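Local coordinates for protein PT26-6P (Thermococcus sp., PDB 2WB7) that is of unknown function but is encoded by a mobile extrachromosomal element of a euryarchaeon and combines three domains with novel folds, at residues A[3-9]-A[478-483]; A[8-12]-A[516-520]; A[399-404]-A[469-475]; A[415-419]-A[459-463]. The contacts are given in a common frame with arbitrary orientation. Residue numbers count along the deposited sequence, not the author numbering.

Contact 1 (A[3-9]-A[478-483]); sequences ATINDDD and LNAAKK
Lys482 reaches from its helix across the N-terminal segment in an extended chain, chi1 to chi4 all t, and overlaps the turn formed by Thr4, Ile5 and Asp7. Residues 3-6 have helical backbone angles without regular helical bonding; Asp7 then turns with positive phi and psi (62°/40°), its N weakly hydrogen-bonded to Ala3 O (3.0 Å). Segment 478-483 is regular helix, and the closest CA pair joins Thr4 to Asn479 at 5.0 Å. Lys482 NZ donates to Thr4 O at 3.0 Å, weakly to Ile5 O at 3.1 Å, and forms a salt bridge with Asp7 OD2 at 2.6 Å. From the next position, Lys483 (chi1 and chi2 both m) bends its end inward, so that its NZ bridges Asp7 OD1 at 3.0 Å and Asp9 OD2 at 2.9 Å; Asp9 takes chi1 p. The result is a salt-bridge network of two consecutive lysines and two aspartates, largely buried, in which one ammonium also satisfies turn carbonyls. Asp393 adds a second acid to Lys482, and Lys241 a third base to Asp7. The N-terminal turn thus lies against helix 471-499, with Thr4 touching helix 393-404 and Asp9 touching helix 503-523.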
loop_
_atom_site.group_PDB
_atom_site.type_symbol
_atom_site.label_atom_id
_atom_site.label_comp_id
_atom_site.label_asym_id
_atom_site.label_seq_id
_atom_site.Cartn_x
_atom_site.Cartn_y
_atom_site.Cartn_z
ATOM N N ALA A 3 16.995 14.868 26.028
ATOM C CA ALA A 3 17.374 13.870 25.048
ATOM C C ALA A 3 17.957 12.666 25.761
ATOM O O ALA A 3 17.779 11.526 25.357
ATOM C CB ALA A 3 18.410 14.447 24.099
ATOM N N THR A 4 18.660 12.931 26.840
ATOM C CA THR A 4 19.533 11.940 27.394
ATOM C C THR A 4 18.803 10.902 28.249
ATOM O O THR A 4 19.064 9.701 28.143
ATOM C CB THR A 4 20.680 12.631 28.130
ATOM O OG1 THR A 4 21.587 11.652 28.636
ATOM C CG2 THR A 4 20.139 13.522 29.266
ATOM N N ILE A 5 17.860 11.339 29.073
ATOM C CA ILE A 5 17.082 10.392 29.875
ATOM C C ILE A 5 15.815 9.888 29.179
ATOM O O ILE A 5 15.497 8.705 29.253
ATOM C CB ILE A 5 16.709 11.004 31.232
ATOM C CG1 ILE A 5 17.984 11.331 32.000
ATOM C CG2 ILE A 5 15.797 10.067 32.033
ATOM C CD1 ILE A 5 17.719 11.869 33.364
ATOM N N ASN A 6 15.112 10.797 28.504
ATOM C CA ASN A 6 13.830 10.512 27.856
ATOM C C ASN A 6 13.917 10.166 26.382
ATOM O O ASN A 6 12.989 9.595 25.816
ATOM C CB ASN A 6 12.907 11.712 27.999
ATOM C CG ASN A 6 12.141 11.689 29.291
ATOM O OD1 ASN A 6 12.713 11.485 30.371
ATOM N ND2 ASN A 6 10.827 11.883 29.196
ATOM N N ASP A 7 15.016 10.553 25.752
ATOM C CA ASP A 7 15.174 10.348 24.327
ATOM C C ASP A 7 14.111 11.107 23.533
ATOM O O ASP A 7 13.593 10.615 22.544
ATOM C CB ASP A 7 15.141 8.859 24.029
ATOM C CG ASP A 7 16.034 8.072 24.966
ATOM O OD1 ASP A 7 17.274 8.173 24.848
ATOM O OD2 ASP A 7 15.496 7.358 25.835
ATOM N N ASP A 8 13.811 12.328 23.966
ATOM C CA ASP A 8 12.941 13.227 23.218
ATOM C C ASP A 8 13.591 13.711 21.928
ATOM O O ASP A 8 12.989 14.455 21.168
ATOM C CB ASP A 8 12.564 14.428 24.075
ATOM C CG ASP A 8 11.575 14.072 25.172
ATOM O OD1 ASP A 8 10.539 13.451 24.834
ATOM O OD2 ASP A 8 11.822 14.412 26.364
ATOM N N ASP A 9 14.825 13.305 21.677
ATOM C CA ASP A 9 15.479 13.693 20.434
ATOM C C ASP A 9 15.261 12.649 19.351
ATOM O O ASP A 9 15.602 12.869 18.191
ATOM C CB ASP A 9 16.976 13.967 20.639
ATOM C CG ASP A 9 17.734 12.777 21.240
ATOM O OD1 ASP A 9 18.897 12.581 20.856
ATOM O OD2 ASP A 9 17.199 12.052 22.109
ATOM N N LEU A 478 27.054 10.620 26.934
ATOM C CA LEU A 478 26.121 9.643 27.483
ATOM C C LEU A 478 25.030 9.363 26.456
ATOM O O LEU A 478 24.664 8.217 26.203
ATOM C CB LEU A 478 25.498 10.144 28.777
ATOM C CG LEU A 478 26.410 10.136 29.998
ATOM C CD1 LEU A 478 25.631 10.663 31.194
ATOM C CD2 LEU A 478 26.966 8.733 30.232
ATOM N N ASN A 479 24.531 10.419 25.833
ATOM C CA ASN A 479 23.505 10.257 24.836
ATOM C C ASN A 479 23.976 9.503 23.583
ATOM O O ASN A 479 23.266 8.621 23.085
ATOM C CB ASN A 479 22.885 11.595 24.481
ATOM C CG ASN A 479 21.574 11.427 23.783
ATOM O OD1 ASN A 479 21.406 11.849 22.636
ATOM N ND2 ASN A 479 20.640 10.756 24.442
ATOM N N ALA A 480 25.164 9.839 23.079
ATOM C CA ALA A 480 25.746 9.079 21.978
ATOM C C ALA A 480 25.846 7.632 22.403
ATOM O O ALA A 480 25.458 6.732 21.671
ATOM C CB ALA A 480 27.127 9.619 21.579
ATOM N N ALA A 481 26.361 7.407 23.596
ATOM C CA ALA A 481 26.519 6.054 24.084
ATOM C C ALA A 481 25.177 5.299 24.168
ATOM O O ALA A 481 25.091 4.110 23.854
ATOM C CB ALA A 481 27.232 6.066 25.432
ATOM N N LYS A 482 24.127 5.999 24.573
ATOM C CA LYS A 482 22.813 5.380 24.680
ATOM C C LYS A 482 22.248 4.915 23.325
ATOM O O LYS A 482 21.787 3.764 23.177
ATOM C CB LYS A 482 21.851 6.363 25.315
ATOM C CG LYS A 482 20.688 5.706 26.000
ATOM C CD LYS A 482 19.762 6.758 26.535
ATOM C CE LYS A 482 18.558 6.158 27.213
ATOM N NZ LYS A 482 17.559 7.260 27.386
ATOM N N LYS A 483 22.287 5.817 22.342
ATOM C CA LYS A 483 21.792 5.515 21.003
ATOM C C LYS A 483 22.642 4.467 20.309
ATOM O O LYS A 483 22.117 3.657 19.540
ATOM C CB LYS A 483 21.755 6.762 20.137
ATOM C CG LYS A 483 21.292 7.997 20.847
ATOM C CD LYS A 483 19.892 7.909 21.379
ATOM C CE LYS A 483 19.282 9.315 21.394
ATOM N NZ LYS A 483 18.642 9.662 22.690
#

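Contact 2 (A[8-12]-A[516-520]); sequences DDIDD and YSNLA
This is a loop-on-helix contact, in which the chain's N-terminal segment, before helix 21-34, lies against the last helix, 503-523, of the C-terminal helical domain. Segment 8-12 has no regular structure: Asp9 is near helical (phi/psi -92°/-8°), Ile10 extended (-74°/123°), and Asp11 and Asp12 return to helical angles. Segment 516-520 is regular helix, with Ala520 N bonded to Tyr516 O at 2.9 Å. The nearest CA atoms, Ile10 and Leu519, are 7.9 Å apart. Ile10 (m, t) meets two side chains one helical turn apart: its CD1 lies 3.6 Å from Tyr516 CE1, and its CG1 4.2 Å from Leu519 CD2. Leu519 (t, p) points toward the loop, where its CD2 also comes within 3.9 Å of Asp9 O. The acidic ends flank this apolar centre; Asp9 pairs with Lys483 and Asp12 with Lys512. Tyr516, chi1 m, rests edge-to-face with Tyr490 and extends its phenol past Ile10, so that Tyr516 OH donates a hydrogen bond to Asp12 OD1 at 3.1 Å.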
loop_
_atom_site.group_PDB
_atom_site.type_symbol
_atom_site.label_atom_id
_atom_site.label_comp_id
_atom_site.label_asym_id
_atom_site.label_seq_id
_atom_site.Cartn_x
_atom_site.Cartn_y
_atom_site.Cartn_z
ATOM N N ASP A 8 13.811 12.328 23.966
ATOM C CA ASP A 8 12.941 13.227 23.218
ATOM C C ASP A 8 13.591 13.711 21.928
ATOM O O ASP A 8 12.989 14.455 21.168
ATOM C CB ASP A 8 12.564 14.428 24.075
ATOM C CG ASP A 8 11.575 14.072 25.172
ATOM O OD1 ASP A 8 10.539 13.451 24.834
ATOM O OD2 ASP A 8 11.822 14.412 26.364
ATOM N N ASP A 9 14.825 13.305 21.677
ATOM C CA ASP A 9 15.479 13.693 20.434
ATOM C C ASP A 9 15.261 12.649 19.351
ATOM O O ASP A 9 15.602 12.869 18.191
ATOM C CB ASP A 9 16.976 13.967 20.639
ATOM C CG ASP A 9 17.734 12.777 21.240
ATOM O OD1 ASP A 9 18.897 12.581 20.856
ATOM O OD2 ASP A 9 17.199 12.052 22.109
ATOM N N ILE A 10 14.691 11.512 19.728
ATOM C CA ILE A 10 14.404 10.466 18.754
ATOM C C ILE A 10 13.208 10.875 17.900
ATOM O O ILE A 10 12.120 11.157 18.410
ATOM C CB ILE A 10 14.134 9.105 19.422
ATOM C CG1 ILE A 10 15.365 8.670 20.220
ATOM C CG2 ILE A 10 13.740 8.071 18.379
ATOM C CD1 ILE A 10 15.226 7.354 20.934
ATOM N N ASP A 11 13.416 10.906 16.594
ATOM C CA ASP A 11 12.388 11.391 15.700
ATOM C C ASP A 11 11.098 10.598 15.806
ATOM O O ASP A 11 10.011 11.137 15.655
ATOM C CB ASP A 11 12.906 11.401 14.277
ATOM C CG ASP A 11 12.624 12.696 13.612
ATOM O OD1 ASP A 11 11.492 12.835 13.105
ATOM O OD2 ASP A 11 13.501 13.597 13.657
ATOM N N ASP A 12 11.223 9.308 16.068
ATOM C CA ASP A 12 10.058 8.470 16.242
ATOM C C ASP A 12 9.266 8.934 17.451
ATOM O O ASP A 12 8.050 8.929 17.427
ATOM C CB ASP A 12 10.474 7.015 16.415
ATOM C CG ASP A 12 11.242 6.484 15.223
ATOM O OD1 ASP A 12 12.277 5.805 15.432
ATOM O OD2 ASP A 12 10.807 6.742 14.075
ATOM N N TYR A 516 19.633 5.233 14.334
ATOM C CA TYR A 516 20.070 5.552 15.681
ATOM C C TYR A 516 21.589 5.734 15.764
ATOM O O TYR A 516 22.098 6.553 16.524
ATOM C CB TYR A 516 19.598 4.460 16.648
ATOM C CG TYR A 516 18.129 4.554 16.974
ATOM C CD1 TYR A 516 17.690 4.770 18.281
ATOM C CD2 TYR A 516 17.178 4.456 15.961
ATOM C CE1 TYR A 516 16.328 4.866 18.569
ATOM C CE2 TYR A 516 15.830 4.548 16.236
ATOM C CZ TYR A 516 15.408 4.759 17.535
ATOM O OH TYR A 516 14.067 4.863 17.781
ATOM N N SER A 517 22.322 4.966 14.983
ATOM C CA SER A 517 23.740 5.171 14.929
ATOM C C SER A 517 24.045 6.582 14.437
ATOM O O SER A 517 24.869 7.278 15.023
ATOM C CB SER A 517 24.397 4.122 14.047
ATOM O OG SER A 517 25.775 4.396 13.913
ATOM N N ASN A 518 23.356 7.031 13.393
ATOM C CA ASN A 518 23.585 8.379 12.906
ATOM C C ASN A 518 23.148 9.446 13.897
ATOM O O ASN A 518 23.749 10.515 13.982
ATOM C CB ASN A 518 22.937 8.611 11.536
ATOM C CG ASN A 518 23.529 7.722 10.452
ATOM O OD1 ASN A 518 22.947 7.560 9.383
ATOM N ND2 ASN A 518 24.680 7.134 10.728
ATOM N N LEU A 519 22.089 9.172 14.643
ATOM C CA LEU A 519 21.662 10.126 15.650
ATOM C C LEU A 519 22.774 10.239 16.684
ATOM O O LEU A 519 23.139 11.356 17.112
ATOM C CB LEU A 519 20.356 9.689 16.304
ATOM C CG LEU A 519 19.793 10.633 17.369
ATOM C CD1 LEU A 519 19.781 12.045 16.869
ATOM C CD2 LEU A 519 18.411 10.215 17.761
ATOM N N ALA A 520 23.327 9.088 17.075
ATOM C CA ALA A 520 24.441 9.082 18.021
ATOM C C ALA A 520 25.560 10.023 17.582
ATOM O O ALA A 520 26.036 10.851 18.367
ATOM C CB ALA A 520 24.983 7.682 18.224
#

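Contact 3 (A[399-404]-A[469-475]); sequences LIDLYK and DDYQMFL
Three aromatic rings gather where two nearly antiparallel helices are too far apart for close backbone packing, their axes coming no nearer than 11.2 Å. The directions of helix 399-404 and helix 471-475 differ by 160°, and the CA register pairs Ile400 with Leu475 (7.7 Å) and Tyr403 with Tyr471 (8.2 Å). Tyr403, chi1 t and chi2 90°, points into the gap and makes an offset stack with Phe474, also chi1 t: the centroids are 4.7 Å apart and the planes 20° from parallel. Tyr471, again chi1 t, completes the aromatic cluster obliquely, its CD1 3.5 Å from Tyr403 CE2. Further along, Ile400 (m, t) sets its CD1 3.5 Å from Leu475 CD2 and its CG2 4.2 Å from Tyr471 CE1, while Leu399 CG lies 4.3 Å from Phe474 CZ. On the outer side, Lys404 CE approaches Tyr471 OH at 3.8 Å. Asp470 is the N-cap of the second helix, its OD2 accepting from the backbone N of Met473, a selenomethionine, at 2.9 Å. Tyr403 OH reaches this helix start, 2.9 Å from Asp469 O. Beyond the pair, Thr4 of the N-terminal loop touches Ile400 and Leu475. The chemistry therefore implies a spacing set by bulky rings and aliphatic groups, with the polar atoms concentrated around the helix start at the partly exposed end.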
loop_
_atom_site.group_PDB
_atom_site.type_symbol
_atom_site.label_atom_id
_atom_site.label_comp_id
_atom_site.label_asym_id
_atom_site.label_seq_id
_atom_site.Cartn_x
_atom_site.Cartn_y
_atom_site.Cartn_z
ATOM N N LEU A 399 23.859 8.849 37.154
ATOM C CA LEU A 399 25.151 9.248 36.631
ATOM C C LEU A 399 25.212 10.767 36.512
ATOM O O LEU A 399 26.155 11.398 36.982
ATOM C CB LEU A 399 25.373 8.581 35.278
ATOM C CG LEU A 399 26.776 8.164 34.831
ATOM C CD1 LEU A 399 27.605 7.625 35.973
ATOM C CD2 LEU A 399 26.660 7.126 33.719
ATOM N N ILE A 400 24.186 11.364 35.915
ATOM C CA ILE A 400 24.149 12.812 35.786
ATOM C C ILE A 400 24.180 13.484 37.147
ATOM O O ILE A 400 24.800 14.529 37.317
ATOM C CB ILE A 400 22.903 13.296 35.023
ATOM C CG1 ILE A 400 22.930 12.778 33.579
ATOM C CG2 ILE A 400 22.817 14.833 35.062
ATOM C CD1 ILE A 400 21.646 13.028 32.783
ATOM N N ASP A 401 23.510 12.883 38.119
ATOM C CA ASP A 401 23.463 13.454 39.450
ATOM C C ASP A 401 24.838 13.409 40.072
ATOM O O ASP A 401 25.291 14.370 40.681
ATOM C CB ASP A 401 22.432 12.730 40.303
ATOM C CG ASP A 401 21.009 13.086 39.892
ATOM O OD1 ASP A 401 20.833 14.176 39.294
ATOM O OD2 ASP A 401 20.069 12.291 40.142
ATOM N N LEU A 402 25.513 12.289 39.892
ATOM C CA LEU A 402 26.896 12.196 40.286
ATOM C C LEU A 402 27.691 13.348 39.671
ATOM O O LEU A 402 28.452 14.018 40.356
ATOM C CB LEU A 402 27.476 10.853 39.862
ATOM C CG LEU A 402 26.804 9.651 40.514
ATOM C CD1 LEU A 402 27.453 8.357 40.051
ATOM C CD2 LEU A 402 26.923 9.796 42.007
ATOM N N TYR A 403 27.516 13.596 38.381
ATOM C CA TYR A 403 28.286 14.661 37.757
ATOM C C TYR A 403 28.122 15.951 38.557
ATOM O O TYR A 403 29.108 16.598 38.901
ATOM C CB TYR A 403 27.898 14.873 36.290
ATOM C CG TYR A 403 28.681 15.987 35.611
ATOM C CD1 TYR A 403 29.888 15.718 34.959
ATOM C CD2 TYR A 403 28.221 17.307 35.621
ATOM C CE1 TYR A 403 30.614 16.725 34.331
ATOM C CE2 TYR A 403 28.945 18.323 34.999
ATOM C CZ TYR A 403 30.142 18.023 34.360
ATOM O OH TYR A 403 30.861 19.021 33.732
ATOM N N LYS A 404 26.880 16.327 38.853
ATOM C CA LYS A 404 26.631 17.554 39.622
ATOM C C LYS A 404 27.253 17.535 41.022
ATOM O O LYS A 404 27.823 18.525 41.461
ATOM C CB LYS A 404 25.140 17.819 39.736
ATOM C CG LYS A 404 24.495 18.130 38.428
ATOM C CD LYS A 404 23.004 18.016 38.590
ATOM C CE LYS A 404 22.270 18.434 37.357
ATOM N NZ LYS A 404 20.811 18.203 37.568
ATOM N N ASP A 469 34.491 17.586 31.611
ATOM C CA ASP A 469 34.224 18.559 32.643
ATOM C C ASP A 469 33.361 19.690 32.095
ATOM O O ASP A 469 33.045 20.642 32.817
ATOM C CB ASP A 469 35.521 19.092 33.232
ATOM C CG ASP A 469 36.410 19.691 32.186
ATOM O OD1 ASP A 469 37.327 20.458 32.544
ATOM O OD2 ASP A 469 36.181 19.401 30.993
ATOM N N ASP A 470 33.000 19.609 30.814
ATOM C CA ASP A 470 31.891 20.419 30.338
ATOM C C ASP A 470 30.613 19.615 30.491
ATOM O O ASP A 470 30.571 18.433 30.172
ATOM C CB ASP A 470 32.025 20.806 28.889
ATOM C CG ASP A 470 30.814 21.576 28.409
ATOM O OD1 ASP A 470 30.648 22.731 28.858
ATOM O OD2 ASP A 470 30.010 21.023 27.616
ATOM N N TYR A 471 29.560 20.271 30.951
ATOM C CA TYR A 471 28.310 19.590 31.256
ATOM C C TYR A 471 27.620 19.016 30.021
ATOM O O TYR A 471 27.257 17.840 30.001
ATOM C CB TYR A 471 27.371 20.535 31.993
ATOM C CG TYR A 471 26.064 19.905 32.394
ATOM C CD1 TYR A 471 26.034 18.724 33.118
ATOM C CD2 TYR A 471 24.853 20.507 32.068
ATOM C CE1 TYR A 471 24.835 18.155 33.494
ATOM C CE2 TYR A 471 23.656 19.952 32.450
ATOM C CZ TYR A 471 23.652 18.774 33.161
ATOM O OH TYR A 471 22.457 18.200 33.532
ATOM N N GLN A 472 27.440 19.845 28.996
ATOM C CA GLN A 472 26.772 19.390 27.788
ATOM C C GLN A 472 27.567 18.266 27.156
ATOM O O GLN A 472 27.019 17.326 26.587
ATOM C CB GLN A 472 26.598 20.524 26.799
ATOM C CG GLN A 472 25.729 20.125 25.615
ATOM C CD GLN A 472 24.282 19.784 26.015
ATOM O OE1 GLN A 472 23.522 20.644 26.446
ATOM N NE2 GLN A 472 23.914 18.524 25.875
HETATM N N MSE A 473 28.879 18.354 27.274
HETATM C CA MSE A 473 29.727 17.362 26.665
HETATM C C MSE A 473 29.558 16.021 27.391
HETATM O O MSE A 473 29.692 14.944 26.810
HETATM C CB MSE A 473 31.176 17.842 26.694
HETATM C CG MSE A 473 31.959 17.405 25.470
HETATM SE SE MSE A 473 31.105 18.085 23.847
HETATM C CE MSE A 473 30.984 16.422 22.857
ATOM N N PHE A 474 29.257 16.085 28.675
ATOM C CA PHE A 474 29.066 14.876 29.448
ATOM C C PHE A 474 27.726 14.271 29.025
ATOM O O PHE A 474 27.620 13.072 28.756
ATOM C CB PHE A 474 29.100 15.219 30.936
ATOM C CG PHE A 474 28.777 14.072 31.843
ATOM C CD1 PHE A 474 29.671 13.050 32.026
ATOM C CD2 PHE A 474 27.581 14.040 32.544
ATOM C CE1 PHE A 474 29.373 12.000 32.883
ATOM C CE2 PHE A 474 27.283 13.008 33.397
ATOM C CZ PHE A 474 28.174 11.983 33.564
ATOM N N LEU A 475 26.698 15.113 28.965
ATOM C CA LEU A 475 25.411 14.703 28.435
ATOM C C LEU A 475 25.566 14.110 27.038
ATOM O O LEU A 475 25.102 12.993 26.779
ATOM C CB LEU A 475 24.436 15.880 28.400
ATOM C CG LEU A 475 23.899 16.356 29.753
ATOM C CD1 LEU A 475 22.768 17.365 29.543
ATOM C CD2 LEU A 475 23.448 15.178 30.635
#

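Contact 4 (A[415-419]-A[459-463]); sequences TKAMI and INDLQ
Segments 415-419 and 459-463 are regular helix throughout and run antiparallel, with 174° between their directions and 9.7 Å between their axes. They belong to a helical hairpin, since helix 408-438 and helix 442-465 are consecutive in the chain of the C-terminal helical domain. The CA register sets Thr415 against Leu462 at 6.0 Å and Ile419 against Ile459 at 5.6 Å, so each helix offers positions about one turn apart to the other. Leu462 (m, t) points toward the opposite helix and is met by three residues: its CD1 lies 3.7 Å from Met418 CB, its CB 4.0 Å from Ile419 CG1, and its backbone O 3.2 Å from Thr415 CG2. Thr415, chi1 m, thus presents its methyl to the interface, while its OG1 is bonded to Ile411 O in its own helix. Met418, a selenomethionine, packs through its CB, whereas the end of its side chain leads away to touch Leu399 of helix 393-404. Leu422, one turn beyond Met418, touches both Ile459 and Leu462 and so continues the apolar seam. Ile419 (m, t) sits between Ile459 and Gln463. Its CD1 comes 4.0 Å from Gln463 CD at the exposed margin, and its CG2 lies 3.7 Å from Ile459 CG2.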
loop_
_atom_site.group_PDB
_atom_site.type_symbol
_atom_site.label_atom_id
_atom_site.label_comp_id
_atom_site.label_asym_id
_atom_site.label_seq_id
_atom_site.Cartn_x
_atom_site.Cartn_y
_atom_site.Cartn_z
ATOM N N THR A 415 30.679 3.854 35.067
ATOM C CA THR A 415 31.152 3.748 33.705
ATOM C C THR A 415 31.758 2.376 33.486
ATOM O O THR A 415 31.393 1.661 32.557
ATOM C CB THR A 415 32.271 4.768 33.444
ATOM O OG1 THR A 415 31.828 6.081 33.803
ATOM C CG2 THR A 415 32.667 4.754 31.988
ATOM N N LYS A 416 32.700 2.028 34.350
ATOM C CA LYS A 416 33.377 0.757 34.281
ATOM C C LYS A 416 32.390 -0.399 34.376
ATOM O O LYS A 416 32.491 -1.377 33.653
ATOM C CB LYS A 416 34.403 0.669 35.404
ATOM C CG LYS A 416 35.170 -0.635 35.409
ATOM C CD LYS A 416 36.029 -0.780 36.675
ATOM C CE LYS A 416 36.905 -2.032 36.608
ATOM N NZ LYS A 416 36.116 -3.263 36.228
ATOM N N ALA A 417 31.426 -0.278 35.270
ATOM C CA ALA A 417 30.411 -1.318 35.432
ATOM C C ALA A 417 29.630 -1.516 34.133
ATOM O O ALA A 417 29.438 -2.642 33.656
ATOM C CB ALA A 417 29.474 -0.950 36.556
HETATM N N MSE A 418 29.179 -0.399 33.572
HETATM C CA MSE A 418 28.408 -0.396 32.337
HETATM C C MSE A 418 29.198 -0.979 31.196
HETATM O O MSE A 418 28.648 -1.700 30.366
HETATM C CB MSE A 418 27.998 1.027 31.971
HETATM C CG MSE A 418 26.719 1.475 32.627
HETATM SE SE MSE A 418 26.538 3.395 32.511
HETATM C CE MSE A 418 24.706 3.545 33.123
ATOM N N ILE A 419 30.483 -0.640 31.151
ATOM C CA ILE A 419 31.355 -1.119 30.100
ATOM C C ILE A 419 31.512 -2.631 30.135
ATOM O O ILE A 419 31.599 -3.277 29.095
ATOM C CB ILE A 419 32.718 -0.459 30.167
ATOM C CG1 ILE A 419 32.608 0.975 29.664
ATOM C CG2 ILE A 419 33.702 -1.224 29.309
ATOM C CD1 ILE A 419 33.728 1.876 30.115
ATOM N N ILE A 459 30.933 1.780 24.236
ATOM C CA ILE A 459 31.991 1.619 25.215
ATOM C C ILE A 459 32.964 2.794 25.158
ATOM O O ILE A 459 33.452 3.238 26.177
ATOM C CB ILE A 459 32.764 0.307 25.055
ATOM C CG1 ILE A 459 31.877 -0.880 25.454
ATOM C CG2 ILE A 459 34.019 0.345 25.937
ATOM C CD1 ILE A 459 32.597 -2.215 25.499
ATOM N N ASN A 460 33.224 3.310 23.968
ATOM C CA ASN A 460 34.155 4.397 23.823
ATOM C C ASN A 460 33.574 5.684 24.347
ATOM O O ASN A 460 34.265 6.476 24.998
ATOM C CB ASN A 460 34.535 4.577 22.360
ATOM C CG ASN A 460 35.663 5.548 22.182
ATOM O OD1 ASN A 460 36.782 5.297 22.619
ATOM N ND2 ASN A 460 35.375 6.683 21.559
ATOM N N ASP A 461 32.299 5.915 24.050
ATOM C CA ASP A 461 31.629 7.118 24.541
ATOM C C ASP A 461 31.576 7.134 26.071
ATOM O O ASP A 461 31.814 8.173 26.684
ATOM C CB ASP A 461 30.247 7.264 23.916
ATOM C CG ASP A 461 30.316 7.646 22.455
ATOM O OD1 ASP A 461 31.360 8.154 22.013
ATOM O OD2 ASP A 461 29.336 7.450 21.725
ATOM N N LEU A 462 31.308 5.985 26.687
ATOM C CA LEU A 462 31.370 5.897 28.148
ATOM C C LEU A 462 32.752 6.283 28.696
ATOM O O LEU A 462 32.846 6.993 29.711
ATOM C CB LEU A 462 30.929 4.515 28.661
ATOM C CG LEU A 462 29.409 4.276 28.558
ATOM C CD1 LEU A 462 29.024 2.859 28.945
ATOM C CD2 LEU A 462 28.566 5.281 29.363
ATOM N N GLN A 463 33.813 5.837 28.017
ATOM C CA GLN A 463 35.187 6.161 28.419
ATOM C C GLN A 463 35.381 7.673 28.402
ATOM O O GLN A 463 35.925 8.252 29.339
ATOM C CB GLN A 463 36.205 5.535 27.473
ATOM C CG GLN A 463 36.226 4.003 27.419
ATOM C CD GLN A 463 37.092 3.373 28.488
ATOM O OE1 GLN A 463 37.516 4.040 29.428
ATOM N NE2 GLN A 463 37.372 2.078 28.343
#

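In the fold
Two contacts join helices within the helical domain and two close the N-terminal segment onto it. Contact 4 is a buried, apolar pairing of consecutive helices, whereas contact 3, partly exposed, joins helices farther apart in sequence through aromatic rings; they touch where Leu399 meets Met418. Contacts 1 and 2 are also buried, yet bring the acidic N-terminal segment, some 470 to 500 residues away, against lysines and a tyrosine of the last two helices. They share Asp9 and adjoin through Lys483 and Leu519. Contact 1 is the hub: it uses helix 471-499 with contact 3, touches contact 4 through Leu478 and Leu462, and places Thr4 beside Ile400.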